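Local coordinates for protein probable chitinase (Chromobacterium violaceum, PDB 5JH8) that probably binds chitin and is likely to act as a TIM-barrel glycoside hydrolase that cleaves it, at residues G13-L18 against N50-F55; V30-I35 against N44-P49; V84-Q89 against R120-H125; H255-N260 against T273-S278. One frame throughout, in Å; residues are numbered along the deposited sequence. Where two conformers were deposited one is given.

Interaction 1 (G13-L18 against N50-F55)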
loop_
_atom_site.group_PDB
_atom_site.type_symbol
_atom_site.label_atom_id
_atom_site.label_comp_id
_atom_site.label_asym_id
_atom_site.label_seq_id
_atom_site.Cartn_x
_atom_site.Cartn_y
_atom_site.Cartn_z
ATOM N N GLY A 13 9.839 9.319 -12.017
ATOM C CA GLY A 13 8.946 10.425 -11.750
ATOM C C GLY A 13 8.534 10.557 -10.304
ATOM O O GLY A 13 7.707 11.420 -9.981
ATOM N N ASN A 14 9.121 9.765 -9.408
ATOM C CA ASN A 14 8.723 9.790 -8.011
ATOM C C ASN A 14 8.925 11.160 -7.377
ATOM O O ASN A 14 8.016 11.675 -6.710
ATOM C CB ASN A 14 9.414 8.661 -7.228
ATOM C CG ASN A 14 10.952 8.667 -7.302
ATOM O OD1 ASN A 14 11.585 9.427 -8.027
ATOM N ND2 ASN A 14 11.543 7.741 -6.555
ATOM N N TYR A 15 10.113 11.749 -7.545
ATOM C CA TYR A 15 10.429 13.010 -6.886
ATOM C C TYR A 15 9.624 14.160 -7.484
ATOM O O TYR A 15 9.152 15.055 -6.765
ATOM C CB TYR A 15 11.951 13.274 -6.947
ATOM C CG TYR A 15 12.352 14.456 -6.096
ATOM C CD1 TYR A 15 12.584 14.308 -4.746
ATOM C CD2 TYR A 15 12.444 15.728 -6.636
ATOM C CE1 TYR A 15 12.876 15.402 -3.951
ATOM C CE2 TYR A 15 12.735 16.823 -5.850
ATOM C CZ TYR A 15 12.943 16.649 -4.505
ATOM O OH TYR A 15 13.209 17.714 -3.678
ATOM N N ALA A 16 9.458 14.150 -8.803
ATOM C CA ALA A 16 8.626 15.152 -9.444
ATOM C C ALA A 16 7.209 15.114 -8.884
ATOM O O ALA A 16 6.603 16.164 -8.653
ATOM C CB ALA A 16 8.604 14.921 -10.949
ATOM N N ALA A 17 6.665 13.914 -8.663
ATOM C CA ALA A 17 5.320 13.780 -8.113
ATOM C C ALA A 17 5.274 14.153 -6.631
ATOM O O ALA A 17 4.311 14.788 -6.187
ATOM C CB ALA A 17 4.816 12.358 -8.319
ATOM N N LEU A 18 6.283 13.757 -5.857
ATOM C CA LEU A 18 6.365 14.126 -4.445
ATOM C C LEU A 18 6.236 15.636 -4.297
ATOM O O LEU A 18 5.486 16.147 -3.462
ATOM C CB LEU A 18 7.724 13.667 -3.877
ATOM C CG LEU A 18 7.930 13.912 -2.390
ATOM C CD1 LEU A 18 7.201 12.883 -1.548
ATOM C CD2 LEU A 18 9.417 13.889 -2.075
ATOM N N ASN A 50 17.602 11.106 0.541
ATOM C CA ASN A 50 17.829 12.156 1.529
ATOM C C ASN A 50 17.242 13.492 1.086
ATOM O O ASN A 50 16.800 14.287 1.925
ATOM C CB ASN A 50 19.310 12.228 1.865
ATOM C CG ASN A 50 19.815 10.913 2.479
ATOM O OD1 ASN A 50 19.077 10.263 3.239
ATOM N ND2 ASN A 50 21.026 10.497 2.120
ATOM N N ASP A 51 17.178 13.709 -0.223
ATOM C CA ASP A 51 16.533 14.883 -0.793
ATOM C C ASP A 51 15.034 14.900 -0.505
ATOM O O ASP A 51 14.463 15.945 -0.167
ATOM C CB ASP A 51 16.808 14.910 -2.311
ATOM C CG ASP A 51 16.512 13.560 -3.053
ATOM O OD1 ASP A 51 16.108 12.561 -2.444
ATOM O OD2 ASP A 51 16.717 13.536 -4.285
ATOM N N ALA A 52 14.375 13.755 -0.674
ATOM C CA ALA A 52 12.951 13.645 -0.398
ATOM C C ALA A 52 12.658 13.892 1.076
ATOM O O ALA A 52 11.690 14.597 1.433
ATOM C CB ALA A 52 12.446 12.271 -0.833
ATOM N N ILE A 53 13.478 13.310 1.947
ATOM C CA ILE A 53 13.274 13.490 3.373
ATOM C C ILE A 53 13.400 14.969 3.736
ATOM O O ILE A 53 12.568 15.525 4.464
ATOM C CB ILE A 53 14.241 12.595 4.171
ATOM C CG1 ILE A 53 13.936 11.108 3.938
ATOM C CG2 ILE A 53 14.199 12.935 5.655
ATOM C CD1 ILE A 53 15.014 10.173 4.425
ATOM N N SER A 54 14.426 15.636 3.204
ATOM C CA SER A 54 14.624 17.051 3.475
ATOM C C SER A 54 13.452 17.892 2.995
ATOM O O SER A 54 13.041 18.842 3.673
ATOM C CB SER A 54 15.919 17.481 2.795
ATOM O OG SER A 54 16.063 18.864 2.844
ATOM N N PHE A 55 12.934 17.583 1.811
ATOM C CA PHE A 55 11.781 18.301 1.296
ATOM C C PHE A 55 10.602 18.198 2.251
ATOM O O PHE A 55 9.933 19.195 2.558
ATOM C CB PHE A 55 11.425 17.742 -0.091
ATOM C CG PHE A 55 10.144 18.291 -0.633
ATOM C CD1 PHE A 55 10.082 19.583 -1.144
ATOM C CD2 PHE A 55 8.986 17.538 -0.608
ATOM C CE1 PHE A 55 8.884 20.112 -1.612
ATOM C CE2 PHE A 55 7.796 18.051 -1.099
ATOM C CZ PHE A 55 7.746 19.344 -1.595
#
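The phenol ring of Tyr-15 turns its edge to Ala-52, whose backbone N and CA lie in or near the ring plane, with CE1 4.0 Å from Ala-52 N. The other ring, that of Phe-55, meets Leu-18 obliquely through its CD2 and CE2 atoms: CE2 lies 3.8 Å from Leu-18 O and CD2 4.0 Å from Leu-18 CD2, the leucine and phenylalanine side chains sliding past each other in opposite directions. This is helix-to-helix packing on the outside of the TIM barrel. Helix 14-20 follows barrel strand 3-8, helix 50-58 comes after barrel strand 27-35, and the short segments run parallel within 2°, their axes 11.0 Å apart at closest approach.

At that separation the backbones do not meet, and Tyr-15, Leu-18 and Phe-55 reach over with their side chains, the first two to Ala-52. In Tyr-15, CG anti to the backbone N (chi1 -171°) starts the side chain toward helix 50-58. Its OH comes 4.0 Å from Phe-55 CB, and its CE1 runs beside the carboxylate carbon of Asp-51. That carboxylate is occupied at the start of its own helix: Asp-51 OD1 accepts from Ala-52 N at 2.7 Å, met from above the carboxylate plane, and its charge would probably suit the positive end of the helix dipole. No hydrogen bond joins the two segments, so van der Waals contact carries the pairing. Beneath it, Tyr-8 of strand 3-8 touches Tyr-15, Leu-18 and Ala-52. The tightest approach is methyl against methyl, Leu-18 CD2 to Ala-52 CB, at 3.7 Å.

Interaction 2 (V30-I35 against N44-P49); sequences VDFYNI and NGDPAP
Phe-32 is sandwiched between Pro-49 and a water molecule. Pro-49 CB sits 3.9 Å from the ring centroid, only 6° off the normal, a CH-pi contact; water 1 lies over the centre of the opposite face, 3.5 Å above the plane. That water is itself gripped by three bonds: it donates to Asp-31 O and Asp-46 OD2 and accepts from Asn-44 ND2. A second water, in the plane of the ring at its edge, donates to Phe-32 O and Asp-46 O.

Direct polar contact is slight by comparison. Asn-44 N gives Phe-32 O one weak bond, 3.1 Å long, where the chain leaves the small antiparallel strand 41-43 that pairs with barrel strand 27-35. Asn-44 then folds into an Asx turn, its OD1 accepting from Asp-46 N at 3.0 Å, and the loop continues to Pro-49, the N-cap of helix 50-58. This is the link from the second strand of the TIM barrel to its helix.

Around Pro-49 the packing is close. Its CG lies 3.6 Å from Val-30 CG1, while Tyr-33 reaches it tip to tip, OH to CG 3.4 Å. Asp-31 is the centre of an inverse gamma turn.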
loop_
_atom_site.group_PDB
_atom_site.type_symbol
_atom_site.label_atom_id
_atom_site.label_comp_id
_atom_site.label_asym_id
_atom_site.label_seq_id
_atom_site.Cartn_x
_atom_site.Cartn_y
_atom_site.Cartn_z
ATOM N N VAL A 30 8.250 6.379 2.996
ATOM C CA VAL A 30 9.502 6.450 2.240
ATOM C C VAL A 30 10.000 5.017 2.097
ATOM O O VAL A 30 10.621 4.459 3.009
ATOM C CB VAL A 30 10.512 7.375 2.916
ATOM C CG1 VAL A 30 11.783 7.426 2.125
ATOM C CG2 VAL A 30 9.923 8.788 3.061
ATOM N N ASP A 31 9.664 4.408 0.953
ATOM C CA ASP A 31 9.830 2.975 0.683
ATOM C C ASP A 31 11.194 2.722 0.036
ATOM O O ASP A 31 11.306 2.432 -1.159
ATOM C CB ASP A 31 8.685 2.511 -0.214
ATOM C CG ASP A 31 8.813 1.079 -0.658
ATOM O OD1 ASP A 31 8.955 0.212 0.219
ATOM O OD2 ASP A 31 8.736 0.817 -1.880
ATOM N N PHE A 32 12.242 2.848 0.859
ATOM C CA PHE A 32 13.615 2.770 0.374
ATOM C C PHE A 32 14.499 1.851 1.201
ATOM O O PHE A 32 15.723 1.877 1.021
ATOM C CB PHE A 32 14.233 4.176 0.268
ATOM C CG PHE A 32 13.917 4.865 -1.029
ATOM C CD1 PHE A 32 12.656 5.357 -1.306
ATOM C CD2 PHE A 32 14.896 4.996 -1.986
ATOM C CE1 PHE A 32 12.376 5.953 -2.516
ATOM C CE2 PHE A 32 14.625 5.579 -3.194
ATOM C CZ PHE A 32 13.363 6.066 -3.459
ATOM N N TYR A 33 13.923 1.022 2.069
ATOM C CA TYR A 33 14.697 0.350 3.093
ATOM C C TYR A 33 14.274 -1.105 3.246
ATOM O O TYR A 33 13.084 -1.433 3.174
ATOM C CB TYR A 33 14.539 1.070 4.441
ATOM C CG TYR A 33 14.730 2.572 4.311
ATOM C CD1 TYR A 33 15.990 3.118 4.163
ATOM C CD2 TYR A 33 13.637 3.442 4.271
ATOM C CE1 TYR A 33 16.160 4.477 4.021
ATOM C CE2 TYR A 33 13.806 4.788 4.122
ATOM C CZ TYR A 33 15.064 5.313 3.993
ATOM O OH TYR A 33 15.215 6.675 3.872
ATOM N N ASN A 34 15.265 -1.955 3.519
ATOM C CA ASN A 34 15.040 -3.349 3.874
ATOM C C ASN A 34 15.526 -3.591 5.302
ATOM O O ASN A 34 16.202 -2.744 5.907
ATOM C CB ASN A 34 15.773 -4.276 2.896
ATOM C CG ASN A 34 15.244 -4.167 1.472
ATOM O OD1 ASN A 34 14.084 -3.820 1.247
ATOM N ND2 ASN A 34 16.097 -4.468 0.502
ATOM N N ILE A 35 15.177 -4.759 5.843
ATOM C CA ILE A 35 15.711 -5.217 7.119
ATOM C C ILE A 35 16.279 -6.609 6.911
ATOM O O ILE A 35 15.740 -7.400 6.127
ATOM C CB ILE A 35 14.644 -5.168 8.243
ATOM C CG1 ILE A 35 15.273 -5.350 9.625
ATOM C CG2 ILE A 35 13.506 -6.130 7.994
ATOM C CD1 ILE A 35 14.359 -4.951 10.763
ATOM N N ASN A 44 17.728 -0.350 0.132
ATOM C CA ASN A 44 17.129 -1.399 -0.686
ATOM C C ASN A 44 17.762 -1.533 -2.067
ATOM O O ASN A 44 17.226 -2.257 -2.926
ATOM C CB ASN A 44 15.618 -1.205 -0.818
ATOM C CG ASN A 44 15.253 -0.033 -1.669
ATOM O OD1 ASN A 44 16.119 0.690 -2.155
ATOM N ND2 ASN A 44 13.959 0.181 -1.844
ATOM N N GLY A 45 18.907 -0.901 -2.288
ATOM C CA GLY A 45 19.562 -0.909 -3.569
ATOM C C GLY A 45 19.380 0.376 -4.347
ATOM O O GLY A 45 20.176 0.659 -5.249
ATOM N N ASP A 46 18.359 1.153 -4.021
ATOM C CA ASP A 46 18.178 2.452 -4.641
ATOM C C ASP A 46 18.927 3.512 -3.843
ATOM O O ASP A 46 19.135 3.363 -2.633
ATOM C CB ASP A 46 16.698 2.820 -4.695
ATOM C CG ASP A 46 15.938 2.035 -5.737
ATOM O OD1 ASP A 46 16.579 1.370 -6.576
ATOM O OD2 ASP A 46 14.692 2.097 -5.731
ATOM N N PRO A 47 19.311 4.607 -4.488
ATOM C CA PRO A 47 20.010 5.681 -3.774
ATOM C C PRO A 47 19.193 6.214 -2.605
ATOM O O PRO A 47 17.965 6.327 -2.675
ATOM C CB PRO A 47 20.191 6.753 -4.851
ATOM C CG PRO A 47 20.186 6.010 -6.111
ATOM C CD PRO A 47 19.189 4.910 -5.919
ATOM N N ALA A 48 19.888 6.573 -1.535
ATOM C CA ALA A 48 19.226 7.056 -0.337
ATOM C C ALA A 48 18.388 8.288 -0.661
ATOM O O ALA A 48 18.885 9.216 -1.319
ATOM C CB ALA A 48 20.262 7.409 0.727
ATOM N N PRO A 49 17.135 8.352 -0.201
ATOM C CA PRO A 49 16.218 9.433 -0.571
ATOM C C PRO A 49 16.365 10.657 0.341
ATOM O O PRO A 49 15.388 11.194 0.872
ATOM C CB PRO A 49 14.854 8.752 -0.449
ATOM C CG PRO A 49 15.048 7.843 0.715
ATOM C CD PRO A 49 16.443 7.294 0.557
HETATM O O HOH W 1 12.913 2.327 -3.662
HETATM O O HOH W 2 17.859 3.256 -0.118
HETATM O O HOH W 3 12.330 -1.619 0.087
#

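Interaction 3 (V84-Q89 against R120-H125); sequences VSTSAQ and RNNFSH
Gln-89 and His-125 cross at about a right angle, their amide and imidazole planes 39° apart, and are joined where they meet by a hydrogen bond. The setting is the outer helical layer of the TIM barrel: helix 120-135 follows strand 107-111, and the partner segment runs from helix 78-85 through the type I turn, Thr-86 to Gln-89, into helix 89-96.

Gln-89 NE2 donates to His-125 ND1 over 3.0 Å at 164°, nearly straight. The acceptor lies in the amide plane, whereas the donor stands tilted from the imidazole plane. Since ND1 accepts, the ring is probably neutral, with its proton on NE2. The glutamine is extended beyond CG, and CG is anti to its backbone N (chi1 -164°), which starts the chain toward helix 120-135. The same NE2 makes a second, weak bond to Ser-85 O at 3.1 Å, so the amide ties the turn to itself as well as to the helix. Its OE1 lies 3.4 Å from His-125 CE1.

On the other flank Thr-86 and Asn-122 cross obliquely, the methyl CG2 3.6 Å from Asn-122 ND2. This is plain packing, because the polar atoms look elsewhere: ND2 to Asp-119 OD1 and Thr-86 OG1 to His-82 O. Between the two pairs the backbones come nearest, and Ser-85 CB rests 3.6 Å from Asn-122 O. The hydroxyl of Ser-85, bonded to Ala-81 O in its own helix, lies in the plane of the Phe-123 ring at its edge, OG 3.8 Å from CD1.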
loop_
_atom_site.group_PDB
_atom_site.type_symbol
_atom_site.label_atom_id
_atom_site.label_comp_id
_atom_site.label_asym_id
_atom_site.label_seq_id
_atom_site.Cartn_x
_atom_site.Cartn_y
_atom_site.Cartn_z
ATOM N N VAL A 84 13.167 -11.671 12.431
ATOM C CA VAL A 84 12.922 -10.380 13.072
ATOM C C VAL A 84 11.872 -10.513 14.161
ATOM O O VAL A 84 11.928 -9.817 15.181
ATOM C CB VAL A 84 12.505 -9.374 11.975
ATOM C CG1 VAL A 84 11.824 -8.137 12.561
ATOM C CG2 VAL A 84 13.714 -9.015 11.134
ATOM N N SER A 85 10.887 -11.386 13.958
ATOM C CA SER A 85 9.816 -11.543 14.926
ATOM C C SER A 85 10.189 -12.457 16.081
ATOM O O SER A 85 9.423 -12.550 17.044
ATOM C CB SER A 85 8.568 -12.100 14.247
ATOM O OG SER A 85 8.076 -11.227 13.250
ATOM N N THR A 86 11.326 -13.141 16.006
ATOM C CA THR A 86 11.707 -14.074 17.059
ATOM C C THR A 86 13.133 -13.781 17.527
ATOM O O THR A 86 13.349 -12.930 18.397
ATOM C CB THR A 86 11.527 -15.537 16.609
ATOM O OG1 THR A 86 12.353 -15.812 15.476
ATOM C CG2 THR A 86 10.089 -15.835 16.256
ATOM N N SER A 87 14.113 -14.453 16.923
ATOM C CA SER A 87 15.475 -14.430 17.449
ATOM C C SER A 87 16.112 -13.050 17.396
ATOM O O SER A 87 16.943 -12.724 18.253
ATOM C CB SER A 87 16.336 -15.443 16.691
ATOM O OG SER A 87 16.310 -15.212 15.292
ATOM N N ALA A 88 15.766 -12.233 16.403
ATOM C CA ALA A 88 16.364 -10.914 16.236
ATOM C C ALA A 88 15.413 -9.801 16.646
ATOM O O ALA A 88 15.621 -8.640 16.272
ATOM C CB ALA A 88 16.850 -10.704 14.801
ATOM N N GLN A 89 14.389 -10.130 17.437
ATOM C CA GLN A 89 13.383 -9.127 17.756
ATOM C C GLN A 89 13.981 -7.953 18.510
ATOM O O GLN A 89 13.660 -6.800 18.218
ATOM C CB GLN A 89 12.241 -9.749 18.547
ATOM C CG GLN A 89 11.003 -8.894 18.581
ATOM C CD GLN A 89 9.964 -9.422 19.547
ATOM O OE1 GLN A 89 9.987 -9.096 20.733
ATOM N NE2 GLN A 89 9.052 -10.255 19.047
ATOM N N ARG A 120 1.980 -16.104 12.676
ATOM C CA ARG A 120 0.905 -15.185 13.043
ATOM C C ARG A 120 1.156 -14.537 14.400
ATOM O O ARG A 120 1.188 -13.306 14.535
ATOM C CB ARG A 120 -0.440 -15.913 13.041
ATOM C CG ARG A 120 -1.623 -15.059 13.495
ATOM C CD ARG A 120 -2.859 -15.920 13.582
ATOM N NE ARG A 120 -4.083 -15.250 13.987
ATOM C CZ ARG A 120 -4.952 -14.693 13.144
ATOM N NH1 ARG A 120 -4.708 -14.674 11.849
ATOM N NH2 ARG A 120 -6.071 -14.149 13.594
ATOM N N ASN A 121 1.343 -15.361 15.427
ATOM C CA ASN A 121 1.496 -14.816 16.771
ATOM C C ASN A 121 2.872 -14.185 16.983
ATOM O O ASN A 121 2.996 -13.204 17.723
ATOM C CB ASN A 121 1.217 -15.879 17.826
ATOM C CG ASN A 121 -0.241 -16.307 17.856
ATOM O OD1 ASN A 121 -1.123 -15.625 17.325
ATOM N ND2 ASN A 121 -0.501 -17.450 18.485
ATOM N N ASN A 122 3.913 -14.718 16.343
ATOM C CA ASN A 122 5.236 -14.102 16.425
ATOM C C ASN A 122 5.204 -12.693 15.866
ATOM O O ASN A 122 5.749 -11.763 16.459
ATOM C CB ASN A 122 6.249 -14.932 15.637
ATOM C CG ASN A 122 6.545 -16.266 16.275
ATOM O OD1 ASN A 122 6.470 -16.420 17.498
ATOM N ND2 ASN A 122 6.915 -17.243 15.450
ATOM N N PHE A 123 4.576 -12.519 14.704
ATOM C CA PHE A 123 4.519 -11.209 14.067
ATOM C C PHE A 123 3.685 -10.236 14.902
ATOM O O PHE A 123 4.070 -9.073 15.087
ATOM C CB PHE A 123 3.986 -11.364 12.638
ATOM C CG PHE A 123 3.988 -10.074 11.861
ATOM C CD1 PHE A 123 5.154 -9.343 11.691
ATOM C CD2 PHE A 123 2.819 -9.579 11.318
ATOM C CE1 PHE A 123 5.136 -8.138 10.986
ATOM C CE2 PHE A 123 2.804 -8.380 10.595
ATOM C CZ PHE A 123 3.960 -7.663 10.437
ATOM N N SER A 124 2.549 -10.695 15.431
ATOM C CA SER A 124 1.749 -9.840 16.299
ATOM C C SER A 124 2.575 -9.365 17.479
ATOM O O SER A 124 2.495 -8.197 17.872
ATOM C CB SER A 124 0.539 -10.612 16.812
ATOM O OG SER A 124 -0.312 -10.913 15.733
ATOM N N HIS A 125 3.361 -10.275 18.066
ATOM C CA HIS A 125 4.167 -9.922 19.225
ATOM C C HIS A 125 5.241 -8.909 18.856
ATOM O O HIS A 125 5.444 -7.922 19.571
ATOM C CB HIS A 125 4.781 -11.174 19.854
ATOM C CG HIS A 125 5.573 -10.883 21.086
ATOM N ND1 HIS A 125 6.946 -10.933 21.100
ATOM C CD2 HIS A 125 5.197 -10.481 22.322
ATOM C CE1 HIS A 125 7.386 -10.610 22.301
ATOM N NE2 HIS A 125 6.345 -10.335 23.065
#

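Interaction 4 (H255-N260 against T273-S278); sequences HSLTFN and TENARS
Leu-257 and Thr-273 face each other as an antiparallel hydrogen-bonded pair, Leu-257 N reaching Thr-273 O at 2.9 Å and Thr-273 N reaching Leu-257 O at 2.8 Å, the latter in the carbonyl plane. Both side chains lie on the same face of the sheet. Leu-257 CD1 meets Asn-275 ND2 at 4.1 Å, the two side chains crossing at about a right angle.

Past the pair the chain of Thr-273 turns into helix 276-289 through a capping box: Asn-275 N donates to Ser-278 OG, and Ser-278 N returns a bond to Asn-275 OD1 at 3.0 Å. Ser-278 CB presses to 3.0 Å from His-255 O, a tight contact. That carbonyl and Glu-274 OE1 share Lys-282 NZ, which forms a salt bridge with the glutamate. The other carboxylate oxygen, OE2, accepts a hydrogen bond from water 4, which also donates to Ser-256 OG at 2.7 Å.

His-255 and Ser-256 form a G1 beta bulge opposite strand 249-251. The strands 249-251, 256-262 and 268-273 are consistent with the alpha+beta insertion found in many family 18 chitinases, between the seventh barrel strand, 212-222, and helix 276-289.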
loop_
_atom_site.group_PDB
_atom_site.type_symbol
_atom_site.label_atom_id
_atom_site.label_comp_id
_atom_site.label_asym_id
_atom_site.label_seq_id
_atom_site.Cartn_x
_atom_site.Cartn_y
_atom_site.Cartn_z
ATOM N N HIS A 255 -17.077 -0.558 -9.125
ATOM C CA HIS A 255 -16.475 0.749 -9.364
ATOM C C HIS A 255 -15.086 0.609 -9.973
ATOM O O HIS A 255 -14.083 1.083 -9.446
ATOM C CB HIS A 255 -16.471 1.631 -8.113
ATOM C CG HIS A 255 -17.820 2.157 -7.783
ATOM N ND1 HIS A 255 -18.402 3.177 -8.502
ATOM C CD2 HIS A 255 -18.743 1.747 -6.881
ATOM C CE1 HIS A 255 -19.608 3.407 -8.017
ATOM N NE2 HIS A 255 -19.841 2.553 -7.039
ATOM N N SER A 256 -15.047 -0.053 -11.129
ATOM C CA SER A 256 -13.798 -0.304 -11.830
ATOM C C SER A 256 -14.024 -0.117 -13.319
ATOM O O SER A 256 -15.123 -0.357 -13.816
ATOM C CB SER A 256 -13.289 -1.712 -11.509
ATOM O OG SER A 256 -13.099 -1.880 -10.110
ATOM N N LEU A 257 -12.972 0.283 -14.021
ATOM C CA LEU A 257 -13.015 0.532 -15.448
ATOM C C LEU A 257 -12.349 -0.620 -16.184
ATOM O O LEU A 257 -11.258 -1.055 -15.796
ATOM C CB LEU A 257 -12.305 1.842 -15.761
ATOM C CG LEU A 257 -12.489 2.344 -17.186
ATOM C CD1 LEU A 257 -13.878 2.930 -17.363
ATOM C CD2 LEU A 257 -11.411 3.369 -17.516
ATOM N N THR A 258 -12.986 -1.107 -17.256
ATOM C CA THR A 258 -12.392 -2.179 -18.042
ATOM C C THR A 258 -12.494 -1.868 -19.527
ATOM O O THR A 258 -13.413 -1.188 -19.981
ATOM C CB THR A 258 -13.010 -3.543 -17.694
ATOM O OG1 THR A 258 -12.287 -4.593 -18.348
ATOM C CG2 THR A 258 -14.457 -3.636 -18.088
ATOM N N PHE A 259 -11.539 -2.382 -20.291
ATOM C CA PHE A 259 -11.627 -2.332 -21.741
ATOM C C PHE A 259 -10.783 -3.446 -22.319
ATOM O O PHE A 259 -9.943 -4.033 -21.639
ATOM C CB PHE A 259 -11.247 -0.964 -22.335
ATOM C CG PHE A 259 -9.864 -0.472 -21.990
ATOM C CD1 PHE A 259 -9.644 0.249 -20.824
ATOM C CD2 PHE A 259 -8.797 -0.649 -22.866
ATOM C CE1 PHE A 259 -8.400 0.731 -20.522
ATOM C CE2 PHE A 259 -7.541 -0.148 -22.554
ATOM C CZ PHE A 259 -7.362 0.544 -21.387
ATOM N N ASN A 260 -11.044 -3.739 -23.585
ATOM C CA ASN A 260 -10.293 -4.725 -24.321
ATOM C C ASN A 260 -9.740 -4.092 -25.581
ATOM O O ASN A 260 -10.203 -3.043 -26.043
ATOM C CB ASN A 260 -11.181 -5.890 -24.754
ATOM C CG ASN A 260 -11.755 -6.629 -23.591
ATOM O OD1 ASN A 260 -11.123 -7.526 -23.024
ATOM N ND2 ASN A 260 -12.978 -6.268 -23.223
ATOM N N THR A 273 -8.727 -1.090 -14.538
ATOM C CA THR A 273 -8.062 0.030 -13.896
ATOM C C THR A 273 -9.118 0.922 -13.251
ATOM O O THR A 273 -10.283 0.535 -13.073
ATOM C CB THR A 273 -7.137 0.754 -14.882
ATOM O OG1 THR A 273 -6.321 1.664 -14.145
ATOM C CG2 THR A 273 -7.923 1.458 -15.970
ATOM N N GLU A 274 -8.677 2.116 -12.877
ATOM C CA GLU A 274 -9.473 3.124 -12.189
ATOM C C GLU A 274 -9.782 4.279 -13.136
ATOM O O GLU A 274 -9.117 4.474 -14.162
ATOM C CB GLU A 274 -8.724 3.719 -10.978
ATOM C CG GLU A 274 -8.185 2.697 -9.969
ATOM C CD GLU A 274 -9.265 1.850 -9.343
ATOM O OE1 GLU A 274 -10.357 2.407 -9.032
ATOM O OE2 GLU A 274 -9.031 0.630 -9.166
ATOM N N ASN A 275 -10.802 5.065 -12.767
ATOM C CA ASN A 275 -10.983 6.387 -13.352
ATOM C C ASN A 275 -11.263 7.384 -12.231
ATOM O O ASN A 275 -11.159 7.053 -11.055
ATOM C CB ASN A 275 -12.049 6.389 -14.464
ATOM C CG ASN A 275 -13.455 6.179 -13.943
ATOM O OD1 ASN A 275 -13.684 6.033 -12.754
ATOM N ND2 ASN A 275 -14.413 6.132 -14.862
ATOM N N ALA A 276 -11.607 8.624 -12.568
ATOM C CA ALA A 276 -11.798 9.621 -11.518
ATOM C C ALA A 276 -12.983 9.263 -10.631
ATOM O O ALA A 276 -12.944 9.478 -9.414
ATOM C CB ALA A 276 -11.961 11.010 -12.130
ATOM N N ARG A 277 -14.066 8.748 -11.225
ATOM C CA ARG A 277 -15.217 8.357 -10.430
ATOM C C ARG A 277 -14.850 7.281 -9.415
ATOM O O ARG A 277 -15.284 7.335 -8.258
ATOM C CB ARG A 277 -16.336 7.834 -11.325
ATOM C CG ARG A 277 -17.645 7.614 -10.558
ATOM C CD ARG A 277 -18.798 7.056 -11.445
ATOM N NE ARG A 277 -18.926 7.864 -12.635
ATOM C CZ ARG A 277 -18.496 7.527 -13.841
ATOM N NH1 ARG A 277 -18.066 6.293 -14.125
ATOM N NH2 ARG A 277 -18.518 8.431 -14.802
ATOM N N SER A 278 -14.071 6.280 -9.834
ATOM C CA SER A 278 -13.779 5.169 -8.943
ATOM C C SER A 278 -12.825 5.572 -7.840
ATOM O O SER A 278 -12.993 5.144 -6.694
ATOM C CB SER A 278 -13.242 3.973 -9.713
ATOM O OG SER A 278 -11.971 4.187 -10.268
HETATM O O HOH W 4 -10.521 -1.618 -9.284
#

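Overall arrangement
Along the chain, interaction 2 is nested inside the loop closed by interaction 1, and interactions 3 and 4 follow in series. The first two, with centres about 13 Å apart, form one packed unit: Ile-53 CD1 touches Tyr-33 OH at 3.5 Å, so helix 50-58 rests on barrel strand 27-35. Ile-35 of that strand also packs on Val-84, carrying the contact on to interaction 3, about 23 Å away between centres. Interaction 4 lies across the chain's centre from interactions 2 and 3, about 39 Å from interaction 3 between centres. Together they sample the barrel's helical coat, a strand-to-helix loop beside a barrel strand whose Asp-31 side chain lies about 5 Å from the bound histidine, and the probable insertion.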